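Cellulose biosynthesis protein BcsG (Salmonella typhimurium LT2, PDB 5OLT) is required for cellulose biosynthesis, and its extramembrane domain, the part present here, is a zinc-binding member of the alkaline phosphatase family. Local coordinates at residues A[102-114]-A[122-135]. Residues are numbered along the deposited sequence; the frame is centred on the assembly and turned at random. Where two conformers were deposited one is given.
With ZN (zinc ion), chain B.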
loop_
_atom_site.group_PDB
_atom_site.type_symbol
_atom_site.label_atom_id
_atom_site.label_comp_id
_atom_site.label_asym_id
_atom_site.label_seq_id
_atom_site.Cartn_x
_atom_site.Cartn_y
_atom_site.Cartn_z
ATOM N N SER A 102 -8.793 -2.922 -8.078
ATOM C CA SER A 102 -8.955 -2.730 -6.645
ATOM C C SER A 102 -8.885 -4.010 -5.828
ATOM O O SER A 102 -8.192 -4.054 -4.800
ATOM C CB SER A 102 -10.312 -2.079 -6.363
ATOM O OG SER A 102 -10.460 -0.859 -7.079
ATOM N N GLY A 103 -9.592 -5.061 -6.277
ATOM C CA GLY A 103 -9.615 -6.309 -5.506
ATOM C C GLY A 103 -8.239 -6.909 -5.330
ATOM O O GLY A 103 -7.794 -7.144 -4.202
ATOM N N PRO A 104 -7.516 -7.103 -6.439
ATOM C CA PRO A 104 -6.173 -7.668 -6.304
ATOM C C PRO A 104 -5.247 -6.753 -5.505
ATOM O O PRO A 104 -4.383 -7.266 -4.788
ATOM C CB PRO A 104 -5.687 -7.788 -7.742
ATOM C CG PRO A 104 -6.860 -7.616 -8.598
ATOM C CD PRO A 104 -8.001 -7.062 -7.834
ATOM N N ALA A 105 -5.406 -5.422 -5.607
ATOM C CA ALA A 105 -4.569 -4.531 -4.809
ATOM C C ALA A 105 -4.765 -4.738 -3.336
ATOM O O ALA A 105 -3.781 -4.769 -2.572
ATOM C CB ALA A 105 -4.848 -3.084 -5.158
ATOM N N ALA A 106 -6.020 -4.842 -2.924
ATOM C CA ALA A 106 -6.318 -5.022 -1.501
ATOM C C ALA A 106 -5.797 -6.370 -1.007
ATOM O O ALA A 106 -5.212 -6.460 0.080
ATOM C CB ALA A 106 -7.803 -4.914 -1.261
ATOM N N ILE A 107 -5.956 -7.433 -1.814
ATOM C CA ILE A 107 -5.439 -8.729 -1.417
ATOM C C ILE A 107 -3.907 -8.686 -1.300
ATOM O O ILE A 107 -3.346 -9.225 -0.344
ATOM C CB ILE A 107 -5.853 -9.823 -2.433
ATOM C CG1 ILE A 107 -7.392 -9.923 -2.524
ATOM C CG2 ILE A 107 -5.320 -11.186 -1.980
ATOM C CD1 ILE A 107 -7.829 -10.707 -3.754
ATOM N N ARG A 108 -3.223 -8.031 -2.249
ATOM C CA ARG A 108 -1.769 -7.934 -2.185
ATOM C C ARG A 108 -1.336 -7.222 -0.887
ATOM O O ARG A 108 -0.394 -7.640 -0.234
ATOM C CB ARG A 108 -1.229 -7.227 -3.411
ATOM C CG ARG A 108 -1.324 -8.082 -4.672
ATOM C CD ARG A 108 -0.743 -7.383 -5.902
ATOM N NE ARG A 108 -0.806 -8.279 -7.077
ATOM C CZ ARG A 108 0.010 -9.320 -7.275
ATOM N NH1 ARG A 108 1.022 -9.588 -6.446
ATOM N NH2 ARG A 108 -0.199 -10.125 -8.335
ATOM N N LEU A 109 -2.009 -6.135 -0.543
ATOM C CA LEU A 109 -1.680 -5.418 0.685
ATOM C C LEU A 109 -1.959 -6.268 1.929
ATOM O O LEU A 109 -1.137 -6.301 2.859
ATOM C CB LEU A 109 -2.518 -4.126 0.742
ATOM C CG LEU A 109 -2.398 -3.248 2.007
ATOM C CD1 LEU A 109 -0.974 -2.906 2.393
ATOM C CD2 LEU A 109 -3.163 -1.973 1.744
ATOM N N LEU A 110 -3.092 -6.980 1.941
ATOM C CA LEU A 110 -3.413 -7.843 3.079
ATOM C C LEU A 110 -2.433 -9.018 3.205
ATOM O O LEU A 110 -2.193 -9.511 4.316
ATOM C CB LEU A 110 -4.893 -8.300 3.057
ATOM C CG LEU A 110 -5.837 -7.100 3.227
ATOM C CD1 LEU A 110 -7.232 -7.483 2.809
ATOM C CD2 LEU A 110 -5.836 -6.582 4.655
ATOM N N ARG A 111 -1.767 -9.364 2.097
ATOM C CA ARG A 111 -0.754 -10.419 2.105
ATOM C C ARG A 111 0.667 -9.827 2.102
ATOM O O ARG A 111 1.620 -10.442 1.625
ATOM C CB ARG A 111 -0.970 -11.384 0.944
ATOM C CG ARG A 111 -2.275 -12.151 1.030
ATOM C CD ARG A 111 -2.379 -13.160 -0.102
ATOM N NE ARG A 111 -3.693 -13.789 -0.066
ATOM C CZ ARG A 111 -4.026 -14.817 -0.836
ATOM N NH1 ARG A 111 -3.107 -15.340 -1.661
ATOM N NH2 ARG A 111 -5.251 -15.335 -0.703
ATOM N N ALA A 112 0.837 -8.627 2.715
ATOM C CA ALA A 112 2.112 -7.913 2.635
ATOM C C ALA A 112 3.313 -8.629 3.290
ATOM O O ALA A 112 4.447 -8.223 3.028
ATOM C CB ALA A 112 1.988 -6.531 3.279
ATOM N N SER A 113 3.054 -9.623 4.177
ATOM C CA SER A 113 4.160 -10.203 4.940
ATOM C C SER A 113 4.922 -11.296 4.204
ATOM O O SER A 113 5.921 -11.770 4.735
ATOM C CB SER A 113 3.658 -10.697 6.288
ATOM O OG SER A 113 3.109 -9.594 7.048
ATOM N N CYS A 114 4.524 -11.626 2.972
ATOM C CA CYS A 114 5.342 -12.496 2.130
ATOM C C CYS A 114 5.616 -11.802 0.814
ATOM O O CYS A 114 4.957 -10.820 0.485
ATOM C CB CYS A 114 4.607 -13.792 1.813
ATOM S SG CYS A 114 4.440 -14.839 3.268
ATOM N N LEU A 122 -2.696 -15.167 -6.074
ATOM C CA LEU A 122 -3.557 -14.317 -5.193
ATOM C C LEU A 122 -4.892 -14.880 -4.824
ATOM O O LEU A 122 -5.487 -14.493 -3.799
ATOM C CB LEU A 122 -3.932 -12.983 -5.837
ATOM C CG LEU A 122 -2.958 -11.890 -5.777
ATOM C CD1 LEU A 122 -3.600 -10.668 -6.423
ATOM C CD2 LEU A 122 -2.437 -11.612 -4.376
ATOM N N TYR A 123 -5.422 -15.733 -5.711
ATOM C CA TYR A 123 -6.771 -16.220 -5.566
ATOM C C TYR A 123 -6.852 -17.637 -4.972
ATOM O O TYR A 123 -7.910 -18.258 -4.975
ATOM C CB TYR A 123 -7.555 -16.031 -6.882
ATOM C CG TYR A 123 -7.835 -14.570 -7.073
ATOM C CD1 TYR A 123 -8.980 -13.984 -6.502
ATOM C CD2 TYR A 123 -6.940 -13.736 -7.768
ATOM C CE1 TYR A 123 -9.211 -12.617 -6.614
ATOM C CE2 TYR A 123 -7.176 -12.384 -7.877
ATOM C CZ TYR A 123 -8.307 -11.827 -7.325
ATOM O OH TYR A 123 -8.555 -10.468 -7.438
ATOM N N GLN A 124 -5.710 -18.111 -4.471
ATOM C CA GLN A 124 -5.584 -19.369 -3.777
ATOM C C GLN A 124 -5.140 -19.018 -2.363
ATOM O O GLN A 124 -4.538 -17.972 -2.162
ATOM C CB GLN A 124 -4.564 -20.261 -4.512
ATOM C CG GLN A 124 -4.975 -20.515 -5.981
ATOM C CD GLN A 124 -3.881 -20.977 -6.948
ATOM O OE1 GLN A 124 -2.677 -20.960 -6.652
ATOM N NE2 GLN A 124 -4.317 -21.385 -8.149
ATOM N N PRO A 125 -5.447 -19.863 -1.363
ATOM C CA PRO A 125 -4.994 -19.568 0.006
ATOM C C PRO A 125 -3.479 -19.435 0.054
ATOM O O PRO A 125 -2.756 -20.130 -0.697
ATOM C CB PRO A 125 -5.412 -20.805 0.773
ATOM C CG PRO A 125 -6.614 -21.297 0.039
ATOM C CD PRO A 125 -6.392 -20.989 -1.411
ATOM N N ALA A 126 -3.015 -18.488 0.856
ATOM C CA ALA A 126 -1.617 -18.317 1.119
ATOM C C ALA A 126 -1.249 -18.927 2.470
ATOM O O ALA A 126 -2.106 -19.269 3.274
ATOM C CB ALA A 126 -1.243 -16.830 1.084
ATOM N N ASN A 127 0.042 -19.050 2.705
ATOM C CA ASN A 127 0.537 -19.427 4.002
ATOM C C ASN A 127 0.005 -18.431 5.064
ATOM O O ASN A 127 -0.065 -17.215 4.810
ATOM C CB ASN A 127 2.047 -19.414 3.937
ATOM C CG ASN A 127 2.673 -20.014 5.147
ATOM O OD1 ASN A 127 2.631 -19.439 6.232
ATOM N ND2 ASN A 127 3.251 -21.196 4.980
ATOM N N ASN A 128 -0.377 -18.919 6.246
ATOM C CA ASN A 128 -0.958 -18.044 7.283
ATOM C C ASN A 128 -0.059 -16.828 7.642
ATOM O O ASN A 128 -0.562 -15.725 7.958
ATOM C CB ASN A 128 -1.289 -18.846 8.545
ATOM C CG ASN A 128 -2.552 -19.663 8.387
ATOM O OD1 ASN A 128 -3.573 -19.174 7.878
ATOM N ND2 ASN A 128 -2.499 -20.917 8.824
ATOM N N GLU A 129 1.253 -17.038 7.552
ATOM C CA GLU A 129 2.253 -16.008 7.920
ATOM C C GLU A 129 2.296 -14.849 6.926
ATOM O O GLU A 129 2.937 -13.838 7.166
ATOM C CB GLU A 129 3.656 -16.617 8.075
ATOM C CG GLU A 129 4.364 -16.994 6.777
ATOM C CD GLU A 129 5.385 -18.121 6.938
ATOM O OE1 GLU A 129 5.603 -18.591 8.077
ATOM O OE2 GLU A 129 5.979 -18.526 5.918
ATOM N N CYS A 130 1.612 -15.002 5.810
ATOM C CA CYS A 130 1.625 -13.960 4.794
ATOM C C CYS A 130 0.635 -12.840 5.096
ATOM O O CYS A 130 0.801 -11.727 4.559
ATOM C CB CYS A 130 1.328 -14.543 3.429
ATOM S SG CYS A 130 2.553 -15.774 2.906
ATOM N N TYR A 131 -0.350 -13.107 5.947
ATOM C CA TYR A 131 -1.439 -12.164 6.180
ATOM C C TYR A 131 -1.062 -11.207 7.284
ATOM O O TYR A 131 -1.035 -11.575 8.450
ATOM C CB TYR A 131 -2.754 -12.877 6.495
ATOM C CG TYR A 131 -3.251 -13.760 5.375
ATOM C CD1 TYR A 131 -2.725 -15.047 5.194
ATOM C CD2 TYR A 131 -4.251 -13.313 4.511
ATOM C CE1 TYR A 131 -3.192 -15.872 4.177
ATOM C CE2 TYR A 131 -4.715 -14.140 3.477
ATOM C CZ TYR A 131 -4.193 -15.422 3.354
ATOM O OH TYR A 131 -4.618 -16.268 2.340
ATOM N N LEU A 132 -0.737 -9.971 6.891
ATOM C CA LEU A 132 -0.225 -8.980 7.833
ATOM C C LEU A 132 -1.123 -8.827 9.079
ATOM O O LEU A 132 -0.614 -8.793 10.235
ATOM C CB LEU A 132 -0.104 -7.632 7.105
ATOM C CG LEU A 132 0.275 -6.407 7.953
ATOM C CD1 LEU A 132 1.689 -6.614 8.535
ATOM C CD2 LEU A 132 0.173 -5.147 7.069
ATOM N N PHE A 133 -2.425 -8.689 8.870
ATOM C CA PHE A 133 -3.361 -8.475 9.973
ATOM C C PHE A 133 -3.508 -9.717 10.845
ATOM O O PHE A 133 -3.767 -9.584 12.049
ATOM C CB PHE A 133 -4.708 -7.917 9.484
ATOM C CG PHE A 133 -4.615 -6.485 9.046
ATOM C CD1 PHE A 133 -4.159 -6.151 7.772
ATOM C CD2 PHE A 133 -4.960 -5.465 9.929
ATOM C CE1 PHE A 133 -4.046 -4.812 7.386
ATOM C CE2 PHE A 133 -4.874 -4.128 9.549
ATOM C CZ PHE A 133 -4.408 -3.796 8.290
ATOM N N ASP A 134 -3.305 -10.910 10.269
ATOM C CA ASP A 134 -3.323 -12.127 11.101
ATOM C C ASP A 134 -2.095 -12.216 11.972
ATOM O O ASP A 134 -2.184 -12.630 13.134
ATOM C CB ASP A 134 -3.418 -13.350 10.215
ATOM C CG ASP A 134 -4.816 -13.581 9.711
ATOM O OD1 ASP A 134 -5.783 -12.973 10.253
ATOM O OD2 ASP A 134 -4.956 -14.394 8.768
ATOM N N ASN A 135 -0.947 -11.822 11.423
ATOM C CA ASN A 135 0.288 -11.757 12.196
ATOM C C ASN A 135 0.081 -10.813 13.377
ATOM O O ASN A 135 0.514 -11.112 14.494
ATOM C CB ASN A 135 1.461 -11.284 11.317
ATOM C CG ASN A 135 1.854 -12.326 10.264
ATOM O OD1 ASN A 135 1.724 -13.541 10.492
ATOM N ND2 ASN A 135 2.321 -11.872 9.120
HETATM ZN ZN ZN B . -9.422 0.835 -6.865
HETATM O O HOH W 1 -3.809 -9.420 6.529
HETATM O O HOH W 2 -10.968 0.765 -8.828
#
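The C-terminal end of helix 102-110 is joined to the 3-10 segment 128-130 and the start of helix 132-138 by two backbone hydrogen bonds, Leu-132 N to Leu-110 O (3.0 Å) and Ser-113 N to Cys-130 O (3.1 Å), the latter from within the type I beta turn 111-114. In this alkaline phosphatase-like domain the helix begins at the zinc site: Ser-102 OG binds the zinc ion at 2.0 Å, alongside Cys-67, Glu-266 and His-267, and the returning chain 122-135 packs along the helix from Pro-104 to its C-terminal end. A water bridges the same Leu-110 O to Phe-133 N, at the edge of the Phe-133 ring. Arg-111 carries the centre of the contact. Its chain is extended from CG to NE, which brings the guanidinium to the 122-126 backbone, where NH1 and NH2 both donate end-on to Gln-124 O, NH1 at 3.0 Å. Leu-122 O lies over one face of this group; Ala-126 CB and Tyr-131 OH lie over the other. The Tyr-131 ring runs beside the arginine, its plane turned 63° from the guanidinium, and Tyr-131 OH accepts from Ala-126 N. Asn-163 O takes a further hydrogen bond from NH2, so main-chain carbonyls of Gln-124 and Asn-163 both hold this buried cation. Toward the zinc end, Leu-122 sets CD2 against Ile-107 CG2 and Arg-108 CG, while CD1 reaches Pro-104 CB and one face of the Arg-108 guanidinium, whose NH1 is hydrogen-bonded to Pro-117 O. Ile-107 CD1 meets Tyr-123 CE1 at 3.7 Å, and Tyr-123 OH, hydrogen-bonded to Glu-159, rests against the Pro-104 ring. At the other end, within 122-135, Asn-135 ND2 donates almost straight to Glu-129 O (2.8 Å), beside Ser-113 CB, and a disulfide fastens the turn covalently: Cys-114 SG to Cys-130 SG, 2.1 Å, with a chi3 of -81°.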